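Local coordinates for alpha-glucosidase (Bacteroides thetaiotaomicron, PDB 5XFM), which hydrolyses beta-L-arabinopyranosides and alpha-galactosides as a bifunctional, calcium-binding glycoside hydrolase of family 97, at residues S160-G165 and T169-E174; Y173-K178 and R186-H191; D403-D408 and M413-D418. The protein carries 1 engineered substitution. All blocks are in the same frame, centred on the assembly; numbering follows the deposited sequence.

Overall arrangement
Contacts 1 and 2 are neighbours in the N-terminal domain and share Y173 and E174; contact 1 lies wholly in the loop before strand 178-182, and contact 2 joins that loop to the one after it. Contact 1 is partly buried and relies on backbone hydrogen bonds and a cis-proline. Contact 2 is a surface contact built from a tyrosine, a carboxylate and a water, and a K170–E175 salt bridge ties it to contact 1. Contact 3 is buried in the TIM-barrel domain, where an aromatic stack joins a loop to its own helix. Y173 and D408 link the two domains, and the calcium ion, bound by E174 and by E452 and E458 of the barrel domain, is a second link.

Contact 1: residues S160-G165 and T169-E174; sequences SDAMIG and TKPSYE. With CA (calcium ion), chain E.
A cis peptide bond joins K170 to P171, and these two residues provide most of the surface that 169-174 lays against S160-G165. Both segments belong to the long loop between strands 153-156 and 178-182 of the N-terminal, galactose-mutarotase-like domain of family 97. The loop doubles back on itself without forming a regular ladder. Its two strongest ties run through the backbone of K170: M163 N donates to K170 O at 2.8 Å, and K170 N donates to I164 O at 3.1 Å. The first donor stands well above the carbonyl plane, 43° out of it, while the second is tilted from its plane by about half as much.

Beyond these bonds the lysine chain packs through its methylenes, CB lying 3.2 Å from I164 O. It runs extended beyond CG, crossing the isoleucine side chain at an angle, with K170 CD 3.8 Å from I164 CG1. Its amino group travels on to a salt bridge with E175, so the aliphatic part packs while the charge is answered elsewhere. With its hydroxyl set between the backbone N and the carbonyl carbon (chi1 71°), S160 brings OG to 3.6 Å from both K170 CB and P171 CA; the same OG donates to D161 O, which settles this buried hydroxyl within its own segment. The proline ring rests over the A162 backbone, P171 CD lying 4.0 Å from A162 CA.

Beyond the turn the same segment reaches a metal. E174 supplies one calcium ligand, and E452 and E458 of the barrel domain supply others, so the ion bridges the two domains. S172 OG donates to E174 OE1 from above the carboxylate plane, and a calcium-bound water donates to that same oxygen, leaving E174 OE2 to bind the calcium ion at 2.5 Å.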
loop_
_atom_site.group_PDB
_atom_site.type_symbol
_atom_site.label_atom_id
_atom_site.label_comp_id
_atom_site.label_asym_id
_atom_site.label_seq_id
_atom_site.Cartn_x
_atom_site.Cartn_y
_atom_site.Cartn_z
ATOM N N SER A 160 11.045 -12.433 -1.449
ATOM C CA SER A 160 12.082 -13.198 -0.753
ATOM C C SER A 160 11.901 -14.706 -0.919
ATOM O O SER A 160 10.923 -15.160 -1.510
ATOM C CB SER A 160 12.111 -12.846 0.742
ATOM O OG SER A 160 10.979 -13.363 1.434
ATOM N N ASP A 161 12.862 -15.476 -0.416
ATOM C CA ASP A 161 12.666 -16.908 -0.239
ATOM C C ASP A 161 11.533 -17.099 0.756
ATOM O O ASP A 161 11.147 -16.158 1.456
ATOM C CB ASP A 161 13.930 -17.609 0.272
ATOM C CG ASP A 161 15.102 -17.489 -0.682
ATOM O OD1 ASP A 161 14.912 -17.721 -1.895
ATOM O OD2 ASP A 161 16.217 -17.169 -0.210
ATOM N N ALA A 162 10.978 -18.304 0.792
ATOM C CA ALA A 162 9.955 -18.632 1.767
ATOM C C ALA A 162 10.609 -19.160 3.037
ATOM O O ALA A 162 11.626 -19.847 2.968
ATOM C CB ALA A 162 8.974 -19.651 1.198
ATOM N N MET A 163 10.012 -18.835 4.185
ATOM C CA MET A 163 10.408 -19.381 5.494
ATOM C C MET A 163 11.814 -18.950 5.944
ATOM O O MET A 163 12.494 -19.700 6.636
ATOM C CB MET A 163 10.343 -20.917 5.500
ATOM C CG MET A 163 9.117 -21.526 4.817
ATOM S SD MET A 163 7.569 -20.739 5.262
ATOM C CE MET A 163 7.512 -20.978 7.039
ATOM N N ILE A 164 12.258 -17.764 5.540
ATOM C CA ILE A 164 13.479 -17.193 6.098
ATOM C C ILE A 164 13.103 -16.005 6.978
ATOM O O ILE A 164 11.923 -15.780 7.249
ATOM C CB ILE A 164 14.478 -16.746 5.010
ATOM C CG1 ILE A 164 13.865 -15.647 4.141
ATOM C CG2 ILE A 164 14.926 -17.935 4.162
ATOM C CD1 ILE A 164 14.862 -14.947 3.241
ATOM N N GLY A 165 14.104 -15.267 7.450
ATOM C CA GLY A 165 13.853 -14.115 8.298
ATOM C C GLY A 165 13.430 -14.507 9.707
ATOM O O GLY A 165 13.534 -15.670 10.100
ATOM N N THR A 169 9.172 -16.256 9.258
ATOM C CA THR A 169 7.950 -15.530 8.909
ATOM C C THR A 169 7.895 -14.913 7.504
ATOM O O THR A 169 6.871 -14.344 7.127
ATOM C CB THR A 169 7.674 -14.400 9.910
ATOM O OG1 THR A 169 8.856 -13.608 10.061
ATOM C CG2 THR A 169 7.283 -14.967 11.254
ATOM N N LYS A 170 8.981 -15.002 6.740
ATOM C CA LYS A 170 8.968 -14.485 5.378
ATOM C C LYS A 170 8.291 -15.476 4.423
ATOM O O LYS A 170 8.306 -16.684 4.673
ATOM C CB LYS A 170 10.396 -14.137 4.917
ATOM C CG LYS A 170 10.760 -12.695 5.278
ATOM C CD LYS A 170 12.194 -12.317 4.969
ATOM C CE LYS A 170 12.458 -10.890 5.454
ATOM N NZ LYS A 170 13.599 -10.208 4.777
ATOM N N PRO A 171 7.706 -14.971 3.317
ATOM C CA PRO A 171 7.674 -13.574 2.851
ATOM C C PRO A 171 6.795 -12.650 3.682
ATOM O O PRO A 171 5.781 -13.094 4.232
ATOM C CB PRO A 171 7.111 -13.690 1.424
ATOM C CG PRO A 171 7.274 -15.151 1.048
ATOM C CD PRO A 171 7.074 -15.876 2.343
ATOM N N SER A 172 7.173 -11.375 3.755
ATOM C CA SER A 172 6.413 -10.394 4.531
ATOM C C SER A 172 6.435 -9.017 3.870
ATOM O O SER A 172 6.141 -8.006 4.510
ATOM C CB SER A 172 6.960 -10.304 5.964
ATOM O OG SER A 172 8.378 -10.188 5.977
ATOM N N TYR A 173 6.776 -8.994 2.582
ATOM C CA TYR A 173 6.792 -7.769 1.791
ATOM C C TYR A 173 7.658 -6.713 2.458
ATOM O O TYR A 173 7.280 -5.546 2.576
ATOM C CB TYR A 173 5.356 -7.264 1.568
ATOM C CG TYR A 173 4.623 -8.053 0.510
ATOM C CD1 TYR A 173 4.479 -9.432 0.628
ATOM C CD2 TYR A 173 4.068 -7.427 -0.603
ATOM C CE1 TYR A 173 3.819 -10.166 -0.330
ATOM C CE2 TYR A 173 3.395 -8.158 -1.572
ATOM C CZ TYR A 173 3.276 -9.528 -1.427
ATOM O OH TYR A 173 2.615 -10.271 -2.377
ATOM N N GLU A 174 8.828 -7.144 2.911
ATOM C CA GLU A 174 9.749 -6.260 3.606
ATOM C C GLU A 174 11.130 -6.281 2.955
ATOM O O GLU A 174 12.110 -6.663 3.577
ATOM C CB GLU A 174 9.830 -6.645 5.092
ATOM C CG GLU A 174 8.699 -6.047 5.930
ATOM C CD GLU A 174 8.483 -6.749 7.270
ATOM O OE1 GLU A 174 9.069 -7.823 7.503
ATOM O OE2 GLU A 174 7.750 -6.196 8.115
HETATM CA CA CA E . 7.138 -6.158 10.574
HETATM O O HOH W 1 9.113 -7.693 10.659
HETATM O O HOH W 2 6.254 -8.339 10.752
HETATM O O HOH W 3 8.723 -6.973 12.793
HETATM O O HOH W 4 5.690 -5.738 12.459
#

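Contact 2: residues Y173-K178 and R186-H191; sequences YEEEYK and RSQYGH. With CA (calcium ion), chain E.
In E175 and Y189 alike the first torsion sets CG beside the backbone N, at chi1 -53° in the glutamate; a bend at its chi2, -65°, then brings OE1 to the phenol hydroxyl. The two side chains approach from opposite directions. Y189 OH donates to E175 OE1 at 3.0 Å, and that oxygen lies at the ring edge near its plane, whereas the hydroxyl meets the carboxylate from above. The two planes stand 87° apart. Against one face of the tyrosine ring, toward its rim, Q188 CG packs 3.7 Å above the plane.

A water completes the bridge. It donates to E175 OE1 at 2.6 Å and to Q188 OE1 at 2.8 Å, and accepts from E176 N, so the two segments are joined directly and through solvent. They are the loops on either side of strand 178-182, the edge strand of a large antiparallel sheet in the N-terminal domain.

The carboxylate is thus shared between partners: OE1 takes the tyrosine and the water, while OE2 pairs with K170. Such a set of donors and a nearby positive charge would be expected to favour the ionised form of E175.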
loop_
_atom_site.group_PDB
_atom_site.type_symbol
_atom_site.label_atom_id
_atom_site.label_comp_id
_atom_site.label_asym_id
_atom_site.label_seq_id
_atom_site.Cartn_x
_atom_site.Cartn_y
_atom_site.Cartn_z
ATOM N N TYR A 173 6.776 -8.994 2.582
ATOM C CA TYR A 173 6.792 -7.769 1.791
ATOM C C TYR A 173 7.658 -6.713 2.458
ATOM O O TYR A 173 7.280 -5.546 2.576
ATOM C CB TYR A 173 5.356 -7.264 1.568
ATOM C CG TYR A 173 4.623 -8.053 0.510
ATOM C CD1 TYR A 173 4.479 -9.432 0.628
ATOM C CD2 TYR A 173 4.068 -7.427 -0.603
ATOM C CE1 TYR A 173 3.819 -10.166 -0.330
ATOM C CE2 TYR A 173 3.395 -8.158 -1.572
ATOM C CZ TYR A 173 3.276 -9.528 -1.427
ATOM O OH TYR A 173 2.615 -10.271 -2.377
ATOM N N GLU A 174 8.828 -7.144 2.911
ATOM C CA GLU A 174 9.749 -6.260 3.606
ATOM C C GLU A 174 11.130 -6.281 2.955
ATOM O O GLU A 174 12.110 -6.663 3.577
ATOM C CB GLU A 174 9.830 -6.645 5.092
ATOM C CG GLU A 174 8.699 -6.047 5.930
ATOM C CD GLU A 174 8.483 -6.749 7.270
ATOM O OE1 GLU A 174 9.069 -7.823 7.503
ATOM O OE2 GLU A 174 7.750 -6.196 8.115
ATOM N N GLU A 175 11.204 -5.851 1.698
ATOM C CA GLU A 175 12.470 -5.882 0.974
ATOM C C GLU A 175 12.839 -4.513 0.412
ATOM O O GLU A 175 12.029 -3.584 0.406
ATOM C CB GLU A 175 12.414 -6.923 -0.146
ATOM C CG GLU A 175 11.993 -8.311 0.338
ATOM C CD GLU A 175 12.990 -8.956 1.286
ATOM O OE1 GLU A 175 14.210 -8.728 1.135
ATOM O OE2 GLU A 175 12.545 -9.689 2.200
ATOM N N GLU A 176 14.075 -4.392 -0.054
ATOM C CA GLU A 176 14.604 -3.103 -0.471
ATOM C C GLU A 176 14.494 -2.908 -1.972
ATOM O O GLU A 176 14.437 -3.879 -2.726
ATOM C CB GLU A 176 16.063 -2.965 -0.044
ATOM C CG GLU A 176 16.259 -2.881 1.447
ATOM C CD GLU A 176 17.718 -2.822 1.827
ATOM O OE1 GLU A 176 18.270 -1.701 1.893
ATOM O OE2 GLU A 176 18.316 -3.893 2.043
ATOM N N TYR A 177 14.488 -1.643 -2.390
ATOM C CA TYR A 177 14.384 -1.265 -3.799
ATOM C C TYR A 177 15.731 -0.957 -4.442
ATOM O O TYR A 177 16.706 -0.676 -3.754
ATOM C CB TYR A 177 13.490 -0.032 -3.962
ATOM C CG TYR A 177 12.036 -0.231 -3.625
ATOM C CD1 TYR A 177 11.595 -0.166 -2.303
ATOM C CD2 TYR A 177 11.095 -0.448 -4.628
ATOM C CE1 TYR A 177 10.266 -0.331 -1.983
ATOM C CE2 TYR A 177 9.754 -0.615 -4.320
ATOM C CZ TYR A 177 9.347 -0.554 -2.995
ATOM O OH TYR A 177 8.025 -0.715 -2.674
ATOM N N LYS A 178 15.762 -1.034 -5.772
ATOM C CA LYS A 178 16.830 -0.460 -6.582
ATOM C C LYS A 178 16.233 0.554 -7.554
ATOM O O LYS A 178 15.265 0.256 -8.259
ATOM C CB LYS A 178 17.593 -1.536 -7.357
ATOM C CG LYS A 178 18.304 -2.564 -6.503
ATOM C CD LYS A 178 19.260 -3.394 -7.353
ATOM C CE LYS A 178 18.506 -4.339 -8.289
ATOM N NZ LYS A 178 19.397 -5.111 -9.204
ATOM N N ARG A 186 18.906 -9.327 -12.290
ATOM C CA ARG A 186 18.270 -10.496 -11.703
ATOM C C ARG A 186 17.802 -10.170 -10.283
ATOM O O ARG A 186 18.474 -9.435 -9.557
ATOM C CB ARG A 186 19.251 -11.669 -11.721
ATOM C CG ARG A 186 19.084 -12.689 -10.625
ATOM C CD ARG A 186 17.905 -13.621 -10.868
ATOM N NE ARG A 186 18.101 -14.909 -10.202
ATOM C CZ ARG A 186 18.401 -15.053 -8.913
ATOM N NH1 ARG A 186 18.533 -13.988 -8.131
ATOM N NH2 ARG A 186 18.558 -16.269 -8.398
ATOM N N SER A 187 16.641 -10.696 -9.897
ATOM C CA SER A 187 16.099 -10.440 -8.567
ATOM C C SER A 187 17.005 -11.037 -7.500
ATOM O O SER A 187 17.684 -12.039 -7.737
ATOM C CB SER A 187 14.675 -10.998 -8.425
ATOM O OG SER A 187 14.665 -12.412 -8.440
ATOM N N GLN A 188 16.997 -10.414 -6.326
ATOM C CA GLN A 188 17.896 -10.780 -5.227
ATOM C C GLN A 188 17.757 -12.249 -4.809
ATOM O O GLN A 188 18.751 -12.899 -4.487
ATOM C CB GLN A 188 17.640 -9.860 -4.029
ATOM C CG GLN A 188 18.378 -10.232 -2.747
ATOM C CD GLN A 188 18.033 -9.309 -1.589
ATOM O OE1 GLN A 188 17.369 -8.287 -1.769
ATOM N NE2 GLN A 188 18.498 -9.657 -0.392
ATOM N N TYR A 189 16.534 -12.779 -4.814
ATOM C CA TYR A 189 16.326 -14.166 -4.379
ATOM C C TYR A 189 15.958 -15.133 -5.506
ATOM O O TYR A 189 15.826 -16.335 -5.271
ATOM C CB TYR A 189 15.234 -14.247 -3.314
ATOM C CG TYR A 189 15.448 -13.397 -2.087
ATOM C CD1 TYR A 189 15.052 -12.062 -2.063
ATOM C CD2 TYR A 189 16.024 -13.933 -0.943
ATOM C CE1 TYR A 189 15.236 -11.283 -0.931
ATOM C CE2 TYR A 189 16.215 -13.164 0.191
ATOM C CZ TYR A 189 15.817 -11.841 0.192
ATOM O OH TYR A 189 16.004 -11.070 1.320
ATOM N N GLY A 190 15.778 -14.619 -6.717
ATOM C CA GLY A 190 15.329 -15.445 -7.824
ATOM C C GLY A 190 13.845 -15.781 -7.775
ATOM O O GLY A 190 13.418 -16.831 -8.268
ATOM N N HIS A 191 13.045 -14.911 -7.165
ATOM C CA HIS A 191 11.604 -15.151 -7.134
ATOM C C HIS A 191 10.806 -13.962 -7.666
ATOM O O HIS A 191 9.638 -13.790 -7.324
ATOM C CB HIS A 191 11.160 -15.500 -5.711
ATOM C CG HIS A 191 11.827 -16.722 -5.156
ATOM N ND1 HIS A 191 11.686 -17.971 -5.723
ATOM C CD2 HIS A 191 12.639 -16.887 -4.085
ATOM C CE1 HIS A 191 12.385 -18.851 -5.028
ATOM N NE2 HIS A 191 12.973 -18.219 -4.027
HETATM CA CA CA E . 7.138 -6.158 10.574
HETATM O O HOH W 1 9.113 -7.693 10.659
HETATM O O HOH W 5 15.938 -6.938 0.224
HETATM O O HOH W 2 6.254 -8.339 10.752
HETATM O O HOH W 3 8.723 -6.973 12.793
HETATM O O HOH W 4 5.690 -5.738 12.459
#

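Contact 3: residues D403-D408 and M413-D418; sequences DFFGGD and MRLYED
The rings of F405 and Y416 lie face to face, their centroids 4.0 Å apart and their planes 20° from parallel. Y416 CE1 sits 3.4 Å above the centre of the phenylalanine ring, whereas F405 CD2 lies toward the rim of the tyrosine, so the overlap is offset. M413 CA occupies the tyrosine edge in plane, and G407 O approaches that edge too. F432 and W441 add edge-to-face partners to Y416, and the F432 ring also meets F405, with planes at about 90°.

This is a beta-alpha connection of the TIM-barrel domain: the loop leaves strand 399-403 and its phenylalanine lies against the helix 410-425 that follows. The preceding residue on the helix, L415, whose CG is anti to the backbone N (chi1 -176°), brings CD2 obliquely to within 4.0 Å of F405 CE2. M413 bends back at chi2 and chi3, placing CE 3.8 Å from both G407 O and D408 O.

The buried tyrosine hydroxyl has polar partners as well. Water 6 lies 2.6 Å from Y416 OH and donates to G407 O at 2.6 Å, while T436 N also bonds that hydroxyl. D408 turns its carboxylate to other parts of the fold, OD1 bonding T436 and OD2 the hydroxyl of Y173 in the N-terminal domain.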
loop_
_atom_site.group_PDB
_atom_site.type_symbol
_atom_site.label_atom_id
_atom_site.label_comp_id
_atom_site.label_asym_id
_atom_site.label_seq_id
_atom_site.Cartn_x
_atom_site.Cartn_y
_atom_site.Cartn_z
ATOM N N ASP A 403 -0.408 -9.779 13.095
ATOM C CA ASP A 403 0.939 -9.867 12.540
ATOM C C ASP A 403 1.311 -11.263 12.029
ATOM O O ASP A 403 0.615 -12.239 12.301
ATOM C CB ASP A 403 1.954 -9.425 13.596
ATOM C CG ASP A 403 3.141 -8.696 12.996
ATOM O OD1 ASP A 403 3.501 -9.001 11.837
ATOM O OD2 ASP A 403 3.708 -7.816 13.686
ATOM N N PHE A 404 2.397 -11.328 11.260
ATOM C CA PHE A 404 3.068 -12.584 10.879
ATOM C C PHE A 404 2.222 -13.589 10.089
ATOM O O PHE A 404 2.117 -14.749 10.474
ATOM C CB PHE A 404 3.617 -13.291 12.128
ATOM C CG PHE A 404 4.633 -12.491 12.892
ATOM C CD1 PHE A 404 5.728 -11.936 12.247
ATOM C CD2 PHE A 404 4.496 -12.300 14.255
ATOM C CE1 PHE A 404 6.666 -11.205 12.950
ATOM C CE2 PHE A 404 5.424 -11.561 14.961
ATOM C CZ PHE A 404 6.511 -11.017 14.307
ATOM N N PHE A 405 1.657 -13.168 8.964
ATOM C CA PHE A 405 0.863 -14.082 8.140
ATOM C C PHE A 405 1.730 -15.035 7.308
ATOM O O PHE A 405 2.946 -14.863 7.207
ATOM C CB PHE A 405 -0.070 -13.300 7.227
ATOM C CG PHE A 405 -1.247 -12.690 7.939
ATOM C CD1 PHE A 405 -1.127 -11.459 8.576
ATOM C CD2 PHE A 405 -2.468 -13.348 7.988
ATOM C CE1 PHE A 405 -2.214 -10.883 9.232
ATOM C CE2 PHE A 405 -3.557 -12.777 8.644
ATOM C CZ PHE A 405 -3.433 -11.543 9.265
ATOM N N GLY A 406 1.080 -16.032 6.710
ATOM C CA GLY A 406 1.752 -17.141 6.045
ATOM C C GLY A 406 2.045 -17.047 4.553
ATOM O O GLY A 406 2.414 -18.040 3.924
ATOM N N GLY A 407 1.851 -15.880 3.956
ATOM C CA GLY A 407 2.204 -15.714 2.558
ATOM C C GLY A 407 1.024 -15.373 1.671
ATOM O O GLY A 407 0.021 -14.841 2.141
ATOM N N ASP A 408 1.119 -15.700 0.386
ATOM C CA ASP A 408 0.168 -15.196 -0.598
ATOM C C ASP A 408 -0.844 -16.237 -1.047
ATOM O O ASP A 408 -1.692 -15.958 -1.893
ATOM C CB ASP A 408 0.925 -14.651 -1.825
ATOM C CG ASP A 408 1.313 -13.180 -1.684
ATOM O OD1 ASP A 408 0.761 -12.480 -0.808
ATOM O OD2 ASP A 408 2.177 -12.715 -2.461
ATOM N N MET A 413 -5.324 -15.747 2.146
ATOM C CA MET A 413 -6.350 -14.772 1.764
ATOM C C MET A 413 -7.639 -15.038 2.543
ATOM O O MET A 413 -8.285 -14.107 3.062
ATOM C CB MET A 413 -6.628 -14.823 0.256
ATOM C CG MET A 413 -5.418 -14.528 -0.623
ATOM S SD MET A 413 -4.686 -12.920 -0.264
ATOM C CE MET A 413 -3.182 -13.453 0.552
ATOM N N ARG A 414 -8.001 -16.317 2.618
ATOM C CA ARG A 414 -9.164 -16.756 3.379
ATOM C C ARG A 414 -9.032 -16.277 4.809
ATOM O O ARG A 414 -9.990 -15.735 5.383
ATOM C CB ARG A 414 -9.312 -18.280 3.334
ATOM C CG ARG A 414 -9.871 -18.810 2.026
ATOM C CD ARG A 414 -9.888 -20.335 1.998
ATOM N NE ARG A 414 -10.301 -20.846 0.690
ATOM C CZ ARG A 414 -9.618 -21.741 -0.019
ATOM N NH1 ARG A 414 -8.483 -22.236 0.451
ATOM N NH2 ARG A 414 -10.071 -22.147 -1.197
ATOM N N LEU A 415 -7.832 -16.445 5.372
ATOM C CA LEU A 415 -7.616 -16.017 6.750
ATOM C C LEU A 415 -7.772 -14.489 6.938
ATOM O O LEU A 415 -8.471 -14.044 7.861
ATOM C CB LEU A 415 -6.240 -16.469 7.220
ATOM C CG LEU A 415 -5.902 -16.174 8.679
ATOM C CD1 LEU A 415 -6.926 -16.815 9.615
ATOM C CD2 LEU A 415 -4.514 -16.674 8.976
ATOM N N TYR A 416 -7.125 -13.699 6.076
ATOM C CA TYR A 416 -7.258 -12.236 6.093
ATOM C C TYR A 416 -8.713 -11.802 6.117
ATOM O O TYR A 416 -9.142 -10.993 6.961
ATOM C CB TYR A 416 -6.596 -11.587 4.865
ATOM C CG TYR A 416 -5.088 -11.451 4.891
ATOM C CD1 TYR A 416 -4.459 -10.532 5.728
ATOM C CD2 TYR A 416 -4.293 -12.204 4.032
ATOM C CE1 TYR A 416 -3.080 -10.400 5.735
ATOM C CE2 TYR A 416 -2.921 -12.077 4.030
ATOM C CZ TYR A 416 -2.319 -11.176 4.879
ATOM O OH TYR A 416 -0.947 -11.064 4.865
ATOM N N GLU A 417 -9.463 -12.326 5.151
ATOM C CA GLU A 417 -10.850 -11.926 4.982
ATOM C C GLU A 417 -11.718 -12.329 6.173
ATOM O O GLU A 417 -12.445 -11.499 6.711
ATOM C CB GLU A 417 -11.408 -12.512 3.686
ATOM C CG GLU A 417 -12.841 -12.143 3.402
ATOM C CD GLU A 417 -13.310 -12.697 2.068
ATOM O OE1 GLU A 417 -13.022 -12.064 1.026
ATOM O OE2 GLU A 417 -13.943 -13.773 2.056
ATOM N N ASP A 418 -11.629 -13.589 6.596
ATOM C CA ASP A 418 -12.419 -14.055 7.740
ATOM C C ASP A 418 -12.113 -13.259 9.023
ATOM O O ASP A 418 -13.024 -12.957 9.812
ATOM C CB ASP A 418 -12.193 -15.554 7.975
ATOM C CG ASP A 418 -12.672 -16.408 6.809
ATOM O OD1 ASP A 418 -13.384 -15.876 5.932
ATOM O OD2 ASP A 418 -12.368 -17.617 6.780
HETATM O O HOH W 6 0.548 -13.076 4.044
#